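Local coordinates for protein carbonic anhydrase (Coccomyxa sp. PA, PDB 3UCJ) that probably catalyses the reversible hydration of carbon dioxide to hydrogencarbonate, using one zinc ion per subunit, at residues A[64-69]-A[83-88]; A[88-93]-A[177-182]. All blocks are in the same frame, centred on the assembly; numbering follows the deposited sequence. Where two conformers were deposited one is given.

Contact 1: A[64-69]-A[83-88]. With AZM (5-acetamido-1,3,4-thiadiazole-2-sulfonamide), chain I.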
loop_
_atom_site.group_PDB
_atom_site.type_symbol
_atom_site.label_atom_id
_atom_site.label_comp_id
_atom_site.label_asym_id
_atom_site.label_seq_id
_atom_site.Cartn_x
_atom_site.Cartn_y
_atom_site.Cartn_z
ATOM N N GLU A 64 3.166 -5.867 28.095
ATOM C CA GLU A 64 4.125 -4.770 28.196
ATOM C C GLU A 64 4.606 -4.120 26.895
ATOM O O GLU A 64 4.987 -2.935 26.902
ATOM C CB GLU A 64 5.370 -5.270 28.916
ATOM C CG GLU A 64 5.066 -5.723 30.361
ATOM C CD GLU A 64 6.378 -5.877 31.108
ATOM O OE1 GLU A 64 6.655 -6.960 31.608
ATOM O OE2 GLU A 64 7.169 -4.898 31.133
ATOM N N VAL A 65 4.659 -4.871 25.811
ATOM C CA VAL A 65 5.143 -4.305 24.578
ATOM C C VAL A 65 4.325 -4.744 23.365
ATOM O O VAL A 65 4.235 -5.899 23.072
ATOM C CB VAL A 65 6.658 -4.550 24.408
ATOM C CG1 VAL A 65 6.941 -5.983 24.359
ATOM C CG2 VAL A 65 7.186 -3.881 23.178
ATOM N N PHE A 66 3.731 -3.759 22.722
ATOM C CA PHE A 66 2.980 -3.887 21.497
ATOM C C PHE A 66 4.011 -3.928 20.371
ATOM O O PHE A 66 4.933 -3.183 20.393
ATOM C CB PHE A 66 2.108 -2.667 21.353
ATOM C CG PHE A 66 0.931 -2.823 20.444
ATOM C CD1 PHE A 66 -0.308 -3.112 20.942
ATOM C CD2 PHE A 66 1.049 -2.587 19.116
ATOM C CE1 PHE A 66 -1.376 -3.187 20.144
ATOM C CE2 PHE A 66 -0.018 -2.675 18.310
ATOM C CZ PHE A 66 -1.240 -2.972 18.814
ATOM N N VAL A 67 3.817 -4.792 19.387
ATOM C CA VAL A 67 4.847 -5.071 18.409
ATOM C C VAL A 67 4.451 -5.007 16.926
ATOM O O VAL A 67 3.509 -5.599 16.532
ATOM C CB VAL A 67 5.457 -6.436 18.680
ATOM C CG1 VAL A 67 6.396 -6.808 17.604
ATOM C CG2 VAL A 67 6.140 -6.453 20.023
ATOM N N GLN A 68 5.211 -4.250 16.158
ATOM C CA GLN A 68 5.237 -4.325 14.713
ATOM C C GLN A 68 6.571 -4.928 14.275
ATOM O O GLN A 68 7.584 -4.475 14.693
ATOM C CB GLN A 68 5.054 -2.952 14.098
ATOM C CG GLN A 68 5.690 -2.736 12.756
ATOM C CD GLN A 68 4.881 -3.236 11.581
ATOM O OE1 GLN A 68 5.318 -3.161 10.476
ATOM N NE2 GLN A 68 3.711 -3.703 11.831
ATOM N N ARG A 69 6.544 -5.941 13.423
ATOM C CA ARG A 69 7.834 -6.475 12.959
ATOM C C ARG A 69 7.655 -6.706 11.459
ATOM O O ARG A 69 6.647 -7.232 11.041
ATOM C CB ARG A 69 8.129 -7.832 13.642
ATOM C CG ARG A 69 8.755 -7.582 15.060
ATOM C CD ARG A 69 8.895 -8.952 15.726
ATOM N NE ARG A 69 9.934 -9.814 15.091
ATOM C CZ ARG A 69 10.329 -10.973 15.586
ATOM N NH1 ARG A 69 9.781 -11.497 16.712
ATOM N NH2 ARG A 69 11.219 -11.650 14.930
ATOM N N MET A 83 1.709 1.926 10.075
ATOM C CA MET A 83 1.017 3.177 10.565
ATOM C C MET A 83 -0.176 2.862 11.492
ATOM O O MET A 83 -0.400 3.636 12.491
ATOM C CB MET A 83 0.595 4.057 9.418
ATOM C CG MET A 83 1.819 4.730 8.708
ATOM S SD MET A 83 2.528 5.983 9.844
ATOM C CE MET A 83 4.136 5.286 10.149
ATOM N N SER A 84 -0.898 1.753 11.280
ATOM C CA SER A 84 -2.011 1.316 12.182
ATOM C C SER A 84 -1.515 0.913 13.574
ATOM O O SER A 84 -2.100 1.258 14.593
ATOM C CB SER A 84 -2.769 0.117 11.546
ATOM O OG SER A 84 -3.541 0.766 10.603
ATOM N N CYS A 85 -0.371 0.256 13.651
ATOM C CA CYS A 85 0.232 -0.080 14.921
ATOM C C CYS A 85 0.652 1.200 15.633
ATOM O O CYS A 85 0.434 1.313 16.899
ATOM C CB CYS A 85 1.530 -0.879 14.727
ATOM S SG CYS A 85 1.227 -2.604 14.194
ATOM N N LEU A 86 1.239 2.128 14.894
ATOM C CA LEU A 86 1.603 3.440 15.468
ATOM C C LEU A 86 0.341 4.182 15.954
ATOM O O LEU A 86 0.312 4.717 17.102
ATOM C CB LEU A 86 2.348 4.301 14.438
ATOM C CG LEU A 86 3.189 5.514 14.787
ATOM C CD1 LEU A 86 4.195 5.237 15.991
ATOM C CD2 LEU A 86 3.903 5.955 13.489
ATOM N N GLU A 87 -0.655 4.296 15.110
ATOM C CA GLU A 87 -1.855 5.113 15.451
ATOM C C GLU A 87 -2.608 4.476 16.650
ATOM O O GLU A 87 -2.920 5.193 17.653
ATOM C CB GLU A 87 -2.839 5.158 14.288
ATOM C CG GLU A 87 -4.042 6.034 14.597
ATOM C CD GLU A 87 -5.017 6.103 13.410
ATOM O OE1 GLU A 87 -5.814 5.175 13.333
ATOM O OE2 GLU A 87 -5.072 7.091 12.651
ATOM N N TYR A 88 -2.838 3.173 16.630
ATOM C CA TYR A 88 -3.565 2.523 17.727
ATOM C C TYR A 88 -2.851 2.687 19.108
ATOM O O TYR A 88 -3.507 3.032 20.126
ATOM C CB TYR A 88 -3.908 1.050 17.435
ATOM C CG TYR A 88 -4.716 0.488 18.598
ATOM C CD1 TYR A 88 -6.008 0.969 18.822
ATOM C CD2 TYR A 88 -4.167 -0.436 19.456
ATOM C CE1 TYR A 88 -6.787 0.504 19.931
ATOM C CE2 TYR A 88 -4.929 -0.952 20.541
ATOM C CZ TYR A 88 -6.258 -0.405 20.767
ATOM O OH TYR A 88 -6.969 -0.910 21.861
HETATM C C1 AZM I . -6.230 -4.061 18.956
HETATM C C2 AZM I . -7.800 -2.264 18.541
HETATM C C3 AZM I . -8.709 -0.930 16.814
HETATM C C4 AZM I . -9.517 0.257 16.373
HETATM N N1 AZM I . -5.616 -6.614 19.579
HETATM N N2 AZM I . -7.944 -2.759 19.753
HETATM N N3 AZM I . -6.969 -3.828 20.075
HETATM N N4 AZM I . -8.694 -1.317 18.098
HETATM O O1 AZM I . -4.028 -4.762 19.977
HETATM O O2 AZM I . -4.716 -5.203 17.581
HETATM O O3 AZM I . -8.079 -1.554 15.955
HETATM S S1 AZM I . -5.004 -5.267 19.058
HETATM S S2 AZM I . -6.599 -3.038 17.628
#
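One face of the Tyr88 ring lies against the thiadiazole of the acetazolamide, whose C2 sits 3.2 Å above the ring plane and is displaced toward the rim. At the edge of the same ring stands Phe66, with its CZ 3.9 Å from Tyr88 CD2; the two side chains cross at about a right angle. The Phe66 ring offers its own edge to the sulfonamide, CE1 lying 3.1 Å from AZM O1. Both aromatics have CG anti to the backbone N (chi1 -159° in Phe66, -177° in Tyr88), which carries the rings out to this pocket. Gln38 hydrogen-bonds the same ligand, which is separate from the acetazolamide in the zinc site. An alanine in place of Tyr88 would probably cost the inhibitor the surface under its thiadiazole and leave Phe66 CZ without its aromatic neighbour.

The pairing belongs to a beta-alpha-beta crossover: strand 65-70 leads through helix 80-92 to the parallel strand 97-103, and the short axes run nearly antiparallel (162°), 8.8 Å apart. Farther along the strand, Cys85 SG lies beside the backbone N of its own residue and meets Gln68 CB at 3.8 Å and Gln68 NE2 at 3.6 Å. A bend at chi2 brings NE2 to the sulfur; OE1 is hydrogen-bonded to Asn70 and to Asn81 of the second subunit, NE2 to Asn81 of its own chain.

Contact 2: A[88-93]-A[177-182]; sequences YTVDHL and RGQPLS. With AZM (5-acetamido-1,3,4-thiadiazole-2-sulfonamide), chain I.
Charge, amide and apolar interactions each have their own place where the last turn of helix 80-92 meets segment 177-182, which leads from helix 169-176 into strand 182-189. The charged pair is a salt bridge, Arg177 NH2 to Asp91 OD1 at 2.9 Å. The carboxylate is approached from above its plane, and the two flat groups are turned 73° apart. A water lying in the guanidinium plane accepts from Arg177 NH1 and donates to Asp91 OD1, giving that oxygen a second grip.

Among the amides, Gln179, extended beyond CG, sends NE2 to Val90 O at 2.9 Å, nearly straight (168°) and on a lone pair of the carbonyl. Its other end, OE1, takes a bond from Arg177 NH2 at 2.7 Å and a weak one from Arg177 NE. Gly178, the C-prime residue of the Schellman motif ending helix 169-176, turns the chain between these two residues.

Apolar contact is made by Val90, whose CG1 lies 3.8 Å from Leu181 CD2, with Ala174 packing against both residues.

Since Arg177 NH2 donates to Asp91 and Gln179 together, the arginine fixes the Gln179 amide with NE2 turned to Val90 O, and its charge, partly balanced by Asp91, may polarise that amide and favour the bond to Val90 O.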
loop_
_atom_site.group_PDB
_atom_site.type_symbol
_atom_site.label_atom_id
_atom_site.label_comp_id
_atom_site.label_asym_id
_atom_site.label_seq_id
_atom_site.Cartn_x
_atom_site.Cartn_y
_atom_site.Cartn_z
ATOM N N TYR A 88 -2.838 3.173 16.630
ATOM C CA TYR A 88 -3.565 2.523 17.727
ATOM C C TYR A 88 -2.851 2.687 19.108
ATOM O O TYR A 88 -3.507 3.032 20.126
ATOM C CB TYR A 88 -3.908 1.050 17.435
ATOM C CG TYR A 88 -4.716 0.488 18.598
ATOM C CD1 TYR A 88 -6.008 0.969 18.822
ATOM C CD2 TYR A 88 -4.167 -0.436 19.456
ATOM C CE1 TYR A 88 -6.787 0.504 19.931
ATOM C CE2 TYR A 88 -4.929 -0.952 20.541
ATOM C CZ TYR A 88 -6.258 -0.405 20.767
ATOM O OH TYR A 88 -6.969 -0.910 21.861
ATOM N N THR A 89 -1.531 2.472 19.116
ATOM C CA THR A 89 -0.754 2.530 20.326
ATOM C C THR A 89 -0.654 3.962 20.845
ATOM O O THR A 89 -0.797 4.140 22.070
ATOM C CB THR A 89 0.697 1.958 20.241
ATOM O OG1 THR A 89 1.360 2.636 19.178
ATOM C CG2 THR A 89 0.602 0.411 19.998
ATOM N N VAL A 90 -0.435 4.938 19.964
ATOM C CA VAL A 90 -0.190 6.301 20.429
ATOM C C VAL A 90 -1.548 6.924 20.848
ATOM O O VAL A 90 -1.652 7.597 21.909
ATOM C CB VAL A 90 0.506 7.172 19.360
ATOM C CG1 VAL A 90 0.507 8.630 19.728
ATOM C CG2 VAL A 90 2.000 6.702 19.088
ATOM N N ASP A 91 -2.555 6.745 20.013
ATOM C CA ASP A 91 -3.807 7.478 20.206
ATOM C C ASP A 91 -4.753 6.799 21.193
ATOM O O ASP A 91 -5.521 7.508 21.949
ATOM C CB ASP A 91 -4.527 7.689 18.902
ATOM C CG ASP A 91 -3.812 8.646 17.971
ATOM O OD1 ASP A 91 -2.779 9.255 18.319
ATOM O OD2 ASP A 91 -4.353 8.885 16.876
ATOM N N HIS A 92 -4.778 5.469 21.238
ATOM C CA HIS A 92 -5.736 4.781 22.063
ATOM C C HIS A 92 -5.117 4.164 23.263
ATOM O O HIS A 92 -5.591 4.329 24.396
ATOM C CB HIS A 92 -6.443 3.709 21.262
ATOM C CG HIS A 92 -7.346 4.246 20.215
ATOM N ND1 HIS A 92 -8.697 4.418 20.417
ATOM C CD2 HIS A 92 -7.109 4.581 18.929
ATOM C CE1 HIS A 92 -9.259 4.854 19.301
ATOM N NE2 HIS A 92 -8.312 4.975 18.389
ATOM N N LEU A 93 -4.013 3.478 23.085
ATOM C CA LEU A 93 -3.387 2.929 24.277
ATOM C C LEU A 93 -2.582 3.956 25.124
ATOM O O LEU A 93 -2.223 3.619 26.268
ATOM C CB LEU A 93 -2.497 1.765 23.915
ATOM C CG LEU A 93 -3.248 0.566 23.305
ATOM C CD1 LEU A 93 -2.254 -0.592 23.151
ATOM C CD2 LEU A 93 -4.448 0.066 24.243
ATOM N N ARG A 177 -0.239 18.008 20.891
ATOM C CA ARG A 177 -1.287 18.077 21.933
ATOM C C ARG A 177 -0.703 17.865 23.322
ATOM O O ARG A 177 -1.434 17.707 24.305
ATOM C CB ARG A 177 -2.491 17.128 21.610
ATOM C CG ARG A 177 -2.211 15.609 21.802
ATOM C CD ARG A 177 -3.389 14.696 21.302
ATOM N NE ARG A 177 -3.009 13.281 21.348
ATOM C CZ ARG A 177 -2.761 12.513 20.237
ATOM N NH1 ARG A 177 -2.911 12.989 19.007
ATOM N NH2 ARG A 177 -2.392 11.250 20.401
ATOM N N GLY A 178 0.628 17.824 23.394
ATOM C CA GLY A 178 1.340 17.663 24.642
ATOM C C GLY A 178 1.309 16.302 25.261
ATOM O O GLY A 178 1.509 16.154 26.462
ATOM N N GLN A 179 1.058 15.255 24.469
ATOM C CA GLN A 179 1.127 13.939 25.008
ATOM C C GLN A 179 2.563 13.510 25.098
ATOM O O GLN A 179 3.329 13.731 24.148
ATOM C CB GLN A 179 0.335 12.988 24.090
ATOM C CG GLN A 179 0.313 11.578 24.542
ATOM C CD GLN A 179 -0.519 10.747 23.544
ATOM O OE1 GLN A 179 -1.469 11.236 22.943
ATOM N NE2 GLN A 179 -0.144 9.529 23.399
ATOM N N PRO A 180 2.962 12.957 26.268
ATOM C CA PRO A 180 4.318 12.538 26.482
ATOM C C PRO A 180 4.579 11.272 25.648
ATOM O O PRO A 180 3.876 10.245 25.768
ATOM C CB PRO A 180 4.397 12.153 27.958
ATOM C CG PRO A 180 3.081 12.575 28.591
ATOM C CD PRO A 180 2.095 12.735 27.467
ATOM N N LEU A 181 5.637 11.346 24.872
ATOM C CA LEU A 181 5.937 10.224 23.933
ATOM C C LEU A 181 7.410 10.337 23.647
ATOM O O LEU A 181 7.836 11.329 23.151
ATOM C CB LEU A 181 5.063 10.435 22.675
ATOM C CG LEU A 181 5.100 9.213 21.672
ATOM C CD1 LEU A 181 4.788 7.879 22.311
ATOM C CD2 LEU A 181 4.105 9.639 20.602
ATOM N N SER A 182 8.173 9.304 23.925
ATOM C CA SER A 182 9.562 9.279 23.550
ATOM C C SER A 182 9.868 8.215 22.426
ATOM O O SER A 182 9.176 7.219 22.338
ATOM C CB SER A 182 10.403 8.943 24.771
ATOM O OG SER A 182 10.206 7.637 25.261
HETATM C C1 AZM I . -6.230 -4.061 18.956
HETATM C C2 AZM I . -7.800 -2.264 18.541
HETATM C C3 AZM I . -8.709 -0.930 16.814
HETATM C C4 AZM I . -9.517 0.257 16.373
HETATM N N1 AZM I . -5.616 -6.614 19.579
HETATM N N2 AZM I . -7.944 -2.759 19.753
HETATM N N3 AZM I . -6.969 -3.828 20.075
HETATM N N4 AZM I . -8.694 -1.317 18.098
HETATM O O1 AZM I . -4.028 -4.762 19.977
HETATM O O2 AZM I . -4.716 -5.203 17.581
HETATM O O3 AZM I . -8.079 -1.554 15.955
HETATM S S1 AZM I . -5.004 -5.267 19.058
HETATM S S2 AZM I . -6.599 -3.038 17.628
HETATM O O HOH W 1 -1.784 11.287 16.984
#

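Contact 1 and contact 2 follow in series along the chain, their centres 12 Å apart, and helix 80-92 serves both, with Tyr88 as the shared residue. Contact 1 lays the middle of the helix on strand 65-70, an outermost strand of this chain's mixed sheet; contact 2 ties its last turn to the loop joining helix 169-176 to strand 182-189, farther across the same sheet. They also touch directly: Phe66 CD2 packs 3.2 Å from Thr89 CG2, and Phe66 CD1 lies 3.9 Å from Leu93 CD1. One helix therefore links parts distant in sequence, while its Tyr88 helps line a ligand pocket and packs on Thr123 of the second subunit.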